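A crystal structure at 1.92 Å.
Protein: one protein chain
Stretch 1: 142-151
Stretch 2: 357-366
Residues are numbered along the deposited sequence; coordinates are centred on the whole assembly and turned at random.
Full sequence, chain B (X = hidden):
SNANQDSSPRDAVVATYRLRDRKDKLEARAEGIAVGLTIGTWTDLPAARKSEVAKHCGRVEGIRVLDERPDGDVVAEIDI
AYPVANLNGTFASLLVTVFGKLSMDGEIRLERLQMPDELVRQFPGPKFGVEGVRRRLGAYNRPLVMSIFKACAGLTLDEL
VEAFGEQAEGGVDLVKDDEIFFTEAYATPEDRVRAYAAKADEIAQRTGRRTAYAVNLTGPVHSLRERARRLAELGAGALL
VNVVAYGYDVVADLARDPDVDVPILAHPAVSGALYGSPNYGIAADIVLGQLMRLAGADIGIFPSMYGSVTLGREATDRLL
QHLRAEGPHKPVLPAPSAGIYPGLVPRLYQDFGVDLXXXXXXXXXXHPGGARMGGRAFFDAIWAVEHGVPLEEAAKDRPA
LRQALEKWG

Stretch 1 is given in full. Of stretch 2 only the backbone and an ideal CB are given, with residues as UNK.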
ATOM      1  N   ARG B 142      -5.775 -31.570  13.968  1.00 34.64           N
ATOM      2  CA  ARG B 142      -4.985 -31.878  12.783  1.00 25.42           C
ATOM      3  C   ARG B 142      -4.800 -30.595  11.981  1.00 22.23           C
ATOM      4  O   ARG B 142      -5.608 -29.671  12.078  1.00 21.80           O
ATOM      5  CB  ARG B 142      -5.685 -32.936  11.926  1.00 36.19           C
ATOM      6  CG  ARG B 142      -7.040 -32.488  11.370  1.00 38.47           C
ATOM      7  CD  ARG B 142      -7.555 -33.495  10.350  1.00 35.33           C
ATOM      8  NE  ARG B 142      -8.904 -33.203   9.871  1.00 31.85           N
ATOM      9  CZ  ARG B 142      -9.176 -32.371   8.870  1.00 32.09           C
ATOM     10  NH1 ARG B 142      -8.187 -31.723   8.264  1.00 30.37           N
ATOM     11  NH2 ARG B 142     -10.436 -32.177   8.485  1.00 28.27           N
ATOM     12  N   PRO B 143      -3.702 -30.501  11.228  1.00 24.46           N
ATOM     13  CA  PRO B 143      -3.636 -29.435  10.224  1.00 25.78           C
ATOM     14  C   PRO B 143      -4.832 -29.500   9.277  1.00 26.79           C
ATOM     15  O   PRO B 143      -5.376 -30.581   9.002  1.00 25.09           O
ATOM     16  CB  PRO B 143      -2.347 -29.751   9.459  1.00 19.65           C
ATOM     17  CG  PRO B 143      -1.474 -30.396  10.498  1.00 25.83           C
ATOM     18  CD  PRO B 143      -2.400 -31.146  11.446  1.00 26.10           C
ATOM     19  N   LEU B 144      -5.241 -28.335   8.796  1.00 25.47           N
ATOM     20  CA  LEU B 144      -6.297 -28.241   7.809  1.00 24.53           C
ATOM     21  C   LEU B 144      -5.685 -28.409   6.430  1.00 24.62           C
ATOM     22  O   LEU B 144      -4.483 -28.207   6.259  1.00 27.17           O
ATOM     23  CB  LEU B 144      -6.960 -26.875   7.918  1.00 21.89           C
ATOM     24  CG  LEU B 144      -8.091 -26.737   8.939  1.00 30.58           C
ATOM     25  CD1 LEU B 144      -7.612 -26.797  10.381  1.00 37.36           C
ATOM     26  CD2 LEU B 144      -8.833 -25.438   8.662  1.00 25.45           C
ATOM     27  N   VAL B 145      -6.493 -28.769   5.441  1.00 23.30           N
ATOM     28  CA  VAL B 145      -5.966 -28.958   4.089  1.00 21.83           C
ATOM     29  C   VAL B 145      -6.704 -28.022   3.156  1.00 22.34           C
ATOM     30  O   VAL B 145      -7.939 -28.012   3.134  1.00 22.50           O
ATOM     31  CB  VAL B 145      -6.135 -30.425   3.579  1.00 23.62           C
ATOM     32  CG1 VAL B 145      -5.619 -30.572   2.158  1.00 31.59           C
ATOM     33  CG2 VAL B 145      -5.426 -31.420   4.507  1.00 24.02           C
HETATM   34  N   MSE B 146      -5.944 -27.228   2.407  1.00 20.60           N
HETATM   35  CA  MSE B 146      -6.532 -26.289   1.457  1.00 21.12           C
HETATM   36  C   MSE B 146      -6.019 -26.513   0.030  1.00 28.39           C
HETATM   37  O   MSE B 146      -4.818 -26.690  -0.177  1.00 33.40           O
HETATM   38  CB  MSE B 146      -6.265 -24.847   1.899  1.00 18.85           C
HETATM   39  CG  MSE B 146      -6.822 -23.780   0.959  1.00 18.69           C
HETATM   40 SE   MSE B 146      -6.693 -22.034   1.866  0.59 22.87          SE
HETATM   41  CE  MSE B 146      -4.766 -21.907   1.894  1.00 19.57           C
ATOM     42  N   SER B 147      -6.942 -26.532  -0.935  1.00 23.22           N
ATOM     43  CA  SER B 147      -6.601 -26.646  -2.367  1.00 22.51           C
ATOM     44  C   SER B 147      -6.841 -25.299  -3.079  1.00 27.16           C
ATOM     45  O   SER B 147      -7.649 -24.483  -2.637  1.00 25.77           O
ATOM     46  CB  SER B 147      -7.385 -27.799  -3.036  1.00 25.11           C
ATOM     47  OG  SER B 147      -6.950 -28.046  -4.368  1.00 30.26           O
ATOM     48  N   ILE B 148      -6.088 -25.033  -4.145  1.00 22.61           N
ATOM     49  CA  ILE B 148      -6.268 -23.804  -4.908  1.00 21.43           C
ATOM     50  C   ILE B 148      -6.643 -24.115  -6.352  1.00 22.88           C
ATOM     51  O   ILE B 148      -5.987 -24.934  -6.987  1.00 28.37           O
ATOM     52  CB  ILE B 148      -4.969 -22.965  -4.928  1.00 27.44           C
ATOM     53  CG1 ILE B 148      -4.466 -22.718  -3.500  1.00 24.23           C
ATOM     54  CG2 ILE B 148      -5.185 -21.676  -5.702  1.00 29.37           C
ATOM     55  CD1 ILE B 148      -2.972 -22.467  -3.384  1.00 23.32           C
ATOM     56  N   PHE B 149      -7.684 -23.459  -6.865  1.00 31.52           N
ATOM     57  CA  PHE B 149      -8.067 -23.564  -8.278  1.00 29.52           C
ATOM     58  C   PHE B 149      -6.870 -23.392  -9.197  1.00 26.99           C
ATOM     59  O   PHE B 149      -6.130 -22.425  -9.085  1.00 23.46           O
ATOM     60  CB  PHE B 149      -9.116 -22.506  -8.652  1.00 26.20           C
ATOM     61  CG  PHE B 149     -10.518 -22.944  -8.425  1.00 34.73           C
ATOM     62  CD1 PHE B 149     -11.091 -22.860  -7.165  1.00 34.11           C
ATOM     63  CD2 PHE B 149     -11.271 -23.463  -9.466  1.00 31.25           C
ATOM     64  CE1 PHE B 149     -12.395 -23.292  -6.961  1.00 35.13           C
ATOM     65  CE2 PHE B 149     -12.569 -23.880  -9.256  1.00 28.87           C
ATOM     66  CZ  PHE B 149     -13.128 -23.792  -8.006  1.00 28.28           C
ATOM     67  N   LYS B 150      -6.679 -24.322 -10.118  1.00 29.63           N
ATOM     68  CA  LYS B 150      -5.546 -24.190 -11.031  1.00 31.85           C
ATOM     69  C   LYS B 150      -5.849 -23.184 -12.153  1.00 26.65           C
ATOM     70  O   LYS B 150      -4.929 -22.572 -12.721  1.00 26.33           O
ATOM     71  CB  LYS B 150      -5.129 -25.557 -11.587  1.00 36.20           C
ATOM     72  CG  LYS B 150      -6.092 -26.175 -12.582  1.00 33.82           C
ATOM     73  CD  LYS B 150      -5.634 -27.573 -12.959  1.00 38.00           C
ATOM     74  CE  LYS B 150      -6.581 -28.222 -13.957  1.00 40.89           C
ATOM     75  NZ  LYS B 150      -6.388 -29.696 -13.998  1.00 49.26           N
ATOM     76  N   ALA B 151      -7.135 -22.986 -12.435  1.00 27.46           N
ATOM     77  CA  ALA B 151      -7.588 -22.157 -13.566  1.00 34.52           C
ATOM     78  C   ALA B 151      -8.979 -21.581 -13.307  1.00 40.81           C
ATOM     79  O   ALA B 151      -9.892 -22.316 -12.918  1.00 37.48           O
ATOM     80  CB  ALA B 151      -7.594 -22.965 -14.852  1.00 30.19           C
ATOM     81  N   UNK B 357      -2.465 -24.573   8.259  1.00 23.63           N
ATOM     82  CA  UNK B 357      -3.193 -24.912   7.046  1.00 20.55           C
ATOM     83  C   UNK B 357      -2.186 -25.428   6.030  1.00 29.17           C
ATOM     84  O   UNK B 357      -1.219 -24.730   5.718  1.00 27.03           O
ATOM     85  CB  UNK B 357      -3.969 -23.711   6.501  1.00 20.55           C
ATOM     86  N   UNK B 358      -2.391 -26.657   5.543  1.00 23.75           N
ATOM     87  CA  UNK B 358      -1.583 -27.180   4.454  1.00 22.25           C
ATOM     88  C   UNK B 358      -2.080 -26.516   3.173  1.00 24.47           C
ATOM     89  O   UNK B 358      -3.144 -26.837   2.648  1.00 20.23           O
ATOM     90  CB  UNK B 358      -1.664 -28.705   4.370  1.00 22.25           C
ATOM     91  N   UNK B 359      -1.303 -25.536   2.723  1.00 27.73           N
ATOM     92  CA  UNK B 359      -1.662 -24.668   1.617  1.00 24.97           C
ATOM     93  C   UNK B 359      -1.128 -25.288   0.333  1.00 24.09           C
ATOM     94  O   UNK B 359      -0.040 -24.953  -0.125  1.00 25.61           O
ATOM     95  CB  UNK B 359      -1.116 -23.253   1.820  1.00 24.97           C
ATOM     96  N   UNK B 360      -1.883 -26.224  -0.229  1.00 26.34           N
ATOM     97  CA  UNK B 360      -1.408 -26.947  -1.397  1.00 36.63           C
ATOM     98  C   UNK B 360      -1.926 -26.357  -2.713  1.00 36.68           C
ATOM     99  O   UNK B 360      -3.075 -25.938  -2.810  1.00 42.91           O
ATOM    100  CB  UNK B 360      -1.821 -28.417  -1.292  1.00 36.63           C
ATOM    101  N   UNK B 361      -1.073 -26.337  -3.727  1.00 38.74           N
ATOM    102  CA  UNK B 361      -1.486 -25.926  -5.058  1.00 36.20           C
ATOM    103  C   UNK B 361      -1.079 -26.968  -6.080  1.00 33.70           C
ATOM    104  O   UNK B 361      -1.875 -27.840  -6.447  1.00 35.91           O
ATOM    105  CB  UNK B 361      -0.886 -24.565  -5.416  1.00 36.20           C
ATOM    106  N   UNK B 362       0.170 -26.879  -6.536  1.00 27.74           N
ATOM    107  CA  UNK B 362       0.745 -27.911  -7.379  1.00 34.87           C
ATOM    108  C   UNK B 362       0.763 -29.242  -6.654  1.00 35.85           C
ATOM    109  O   UNK B 362       0.761 -30.297  -7.285  1.00 42.40           O
ATOM    110  CB  UNK B 362       2.159 -27.524  -7.817  1.00 34.87           C
ATOM    111  N   UNK B 363       0.776 -29.195  -5.323  1.00 35.94           N
ATOM    112  CA  UNK B 363       0.710 -30.405  -4.522  1.00 39.70           C
ATOM    113  C   UNK B 363      -0.562 -31.200  -4.756  1.00 36.78           C
ATOM    114  O   UNK B 363      -0.574 -32.436  -4.685  1.00 39.40           O
ATOM    115  CB  UNK B 363       0.827 -30.051  -3.038  1.00 39.70           C
ATOM    116  N   UNK B 364      -1.648 -30.493  -5.036  1.00 33.21           N
ATOM    117  CA  UNK B 364      -2.915 -31.150  -5.356  1.00 33.83           C
ATOM    118  C   UNK B 364      -3.006 -31.436  -6.848  1.00 33.78           C
ATOM    119  O   UNK B 364      -3.221 -32.575  -7.275  1.00 39.54           O
ATOM    120  CB  UNK B 364      -4.098 -30.288  -4.910  1.00 33.83           C
ATOM    121  N   UNK B 365      -2.817 -30.404  -7.654  1.00 28.60           N
ATOM    122  CA  UNK B 365      -3.013 -30.569  -9.095  1.00 33.02           C
ATOM    123  C   UNK B 365      -1.873 -31.266  -9.827  1.00 29.60           C
ATOM    124  O   UNK B 365      -2.085 -31.826 -10.906  1.00 34.41           O
ATOM    125  CB  UNK B 365      -3.234 -29.195  -9.730  1.00 33.02           C
ATOM    126  N   UNK B 366      -0.678 -31.252  -9.243  1.00 29.82           N
ATOM    127  CA  UNK B 366       0.460 -31.918  -9.860  1.00 34.71           C
ATOM    128  C   UNK B 366       0.498 -33.413  -9.575  1.00 33.90           C
ATOM    129  O   UNK B 366       1.371 -34.109 -10.078  1.00 33.79           O
ATOM    130  CB  UNK B 366       1.761 -31.272  -9.378  1.00 34.71           C
TER

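Position 357 lies in a strand that runs parallel to 144-146, at 23° between their directions. Its CA-to-CB bond points to the face of the sheet that carries Leu144 and Met146, with the ideal CB 5.0 Å from Met146 CE, so an apolar, preferably beta-branched residue suits. Val357 fills it: CG1 reaches Met146 CB at 3.7 Å and CG2 reaches Leu144 CB at 4.3 Å.

At 358 the CB turns to the other face, beside Val145, and the backbone N and O at 358 both face stretch 1, between Leu144 O and Met146 N. A longer aliphatic chain could also reach back to Pro143. Leu358 does this with CD1, 4.0 Å from Pro143 CB and 4.2 Å from Val145 CG2. Its N donates to Leu144 O (2.7 Å) and its O accepts from Met146 N (2.8 Å).

Position 359 returns to the Met146 face, its ideal CB 3.9 Å from Met146 CE. Stretch 1 offers methyl groups here, so a medium apolar residue would fit as readily as a polar one with a partner elsewhere. The residue is Asn359: OD1 packs 3.3 Å from Met146 CE and 3.4 Å from Ile148 CD1, while ND2 is hydrogen-bonded elsewhere in the structure.

At 360 the CB points sideways, 3.6 Å from Met146 O. Stretch 1 alone does not fix the size here; a small residue is one that fits. Ala360 adds only a methyl, and its N donates to Met146 O at 3.0 Å.

Position 361 is the N-cap of a short helix. An ideal CB would lie 3.6 Å from Ile148 CD1, with room for it, yet phi/psi of -128/-84 is unusual for most residues and favours glycine. Gly361 is found, its CA 4.1 Å from Ile148 CD1.

Positions 362 and 363 make no contact, so stretch 1 sets no preference; both are glycine, Gly362 and Gly363.

The CB at 364 points toward stretch 1, 3.7 Å from Ser147 OG. An aliphatic chain or a small polar one could pack there; Ile364 places CG2 3.4 Å from Ser147 OG.

Position 365 also points toward stretch 1, with Ile148 O offered as an acceptor and the Lys150 chain alongside. A fairly long side chain with a donor suits. His365 sends NE2 to Ile148 O in a weak hydrogen bond of 2.8 Å, while Lys150 CB lies over the ring face, 3.9 Å from the His365 ring centroid. The oxygen of one water lies 2.8 Å from His365 ND1 and accepts from Lys150 NZ at 3.1 Å.

At 366, out of reach, an ideal CB would clash with Gly362 O at 2.5 Å; Gly366 avoids this.

Stretch 2, residues 357-366: VLNAGGGIHG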
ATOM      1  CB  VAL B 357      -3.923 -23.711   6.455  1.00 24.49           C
ATOM      2  CG1 VAL B 357      -4.640 -24.117   5.161  1.00 20.49           C
ATOM      3  CG2 VAL B 357      -4.918 -23.125   7.481  1.00 23.93           C
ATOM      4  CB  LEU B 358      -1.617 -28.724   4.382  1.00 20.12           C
ATOM      5  CG  LEU B 358      -1.007 -29.430   5.601  1.00 20.66           C
ATOM      6  CD1 LEU B 358      -1.466 -30.884   5.701  1.00 25.35           C
ATOM      7  CD2 LEU B 358       0.520 -29.336   5.603  1.00 19.47           C
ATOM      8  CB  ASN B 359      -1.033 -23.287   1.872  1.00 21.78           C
ATOM      9  CG  ASN B 359      -1.491 -22.228   0.898  1.00 27.05           C
ATOM     10  OD1 ASN B 359      -2.168 -22.520  -0.075  1.00 25.94           O
ATOM     11  ND2 ASN B 359      -1.092 -20.977   1.148  1.00 20.50           N
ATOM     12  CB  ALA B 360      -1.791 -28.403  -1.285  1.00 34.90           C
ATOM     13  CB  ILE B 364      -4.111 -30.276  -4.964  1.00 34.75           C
ATOM     14  CG1 ILE B 364      -4.094 -30.033  -3.467  1.00 36.82           C
ATOM     15  CG2 ILE B 364      -5.414 -30.947  -5.355  1.00 29.89           C
ATOM     16  CD1 ILE B 364      -4.398 -31.255  -2.684  1.00 25.56           C
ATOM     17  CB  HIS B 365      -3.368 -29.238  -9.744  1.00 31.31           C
ATOM     18  CG  HIS B 365      -4.627 -28.643  -9.197  1.00 32.54           C
ATOM     19  ND1 HIS B 365      -5.882 -29.075  -9.581  1.00 32.56           N
ATOM     20  CD2 HIS B 365      -4.827 -27.674  -8.270  1.00 26.69           C
ATOM     21  CE1 HIS B 365      -6.800 -28.383  -8.928  1.00 34.31           C
ATOM     22  NE2 HIS B 365      -6.186 -27.528  -8.127  1.00 36.31           N
TER
HETATM   23  O   HOH W   1      -6.304 -31.168 -11.319  1.00 34.05           O
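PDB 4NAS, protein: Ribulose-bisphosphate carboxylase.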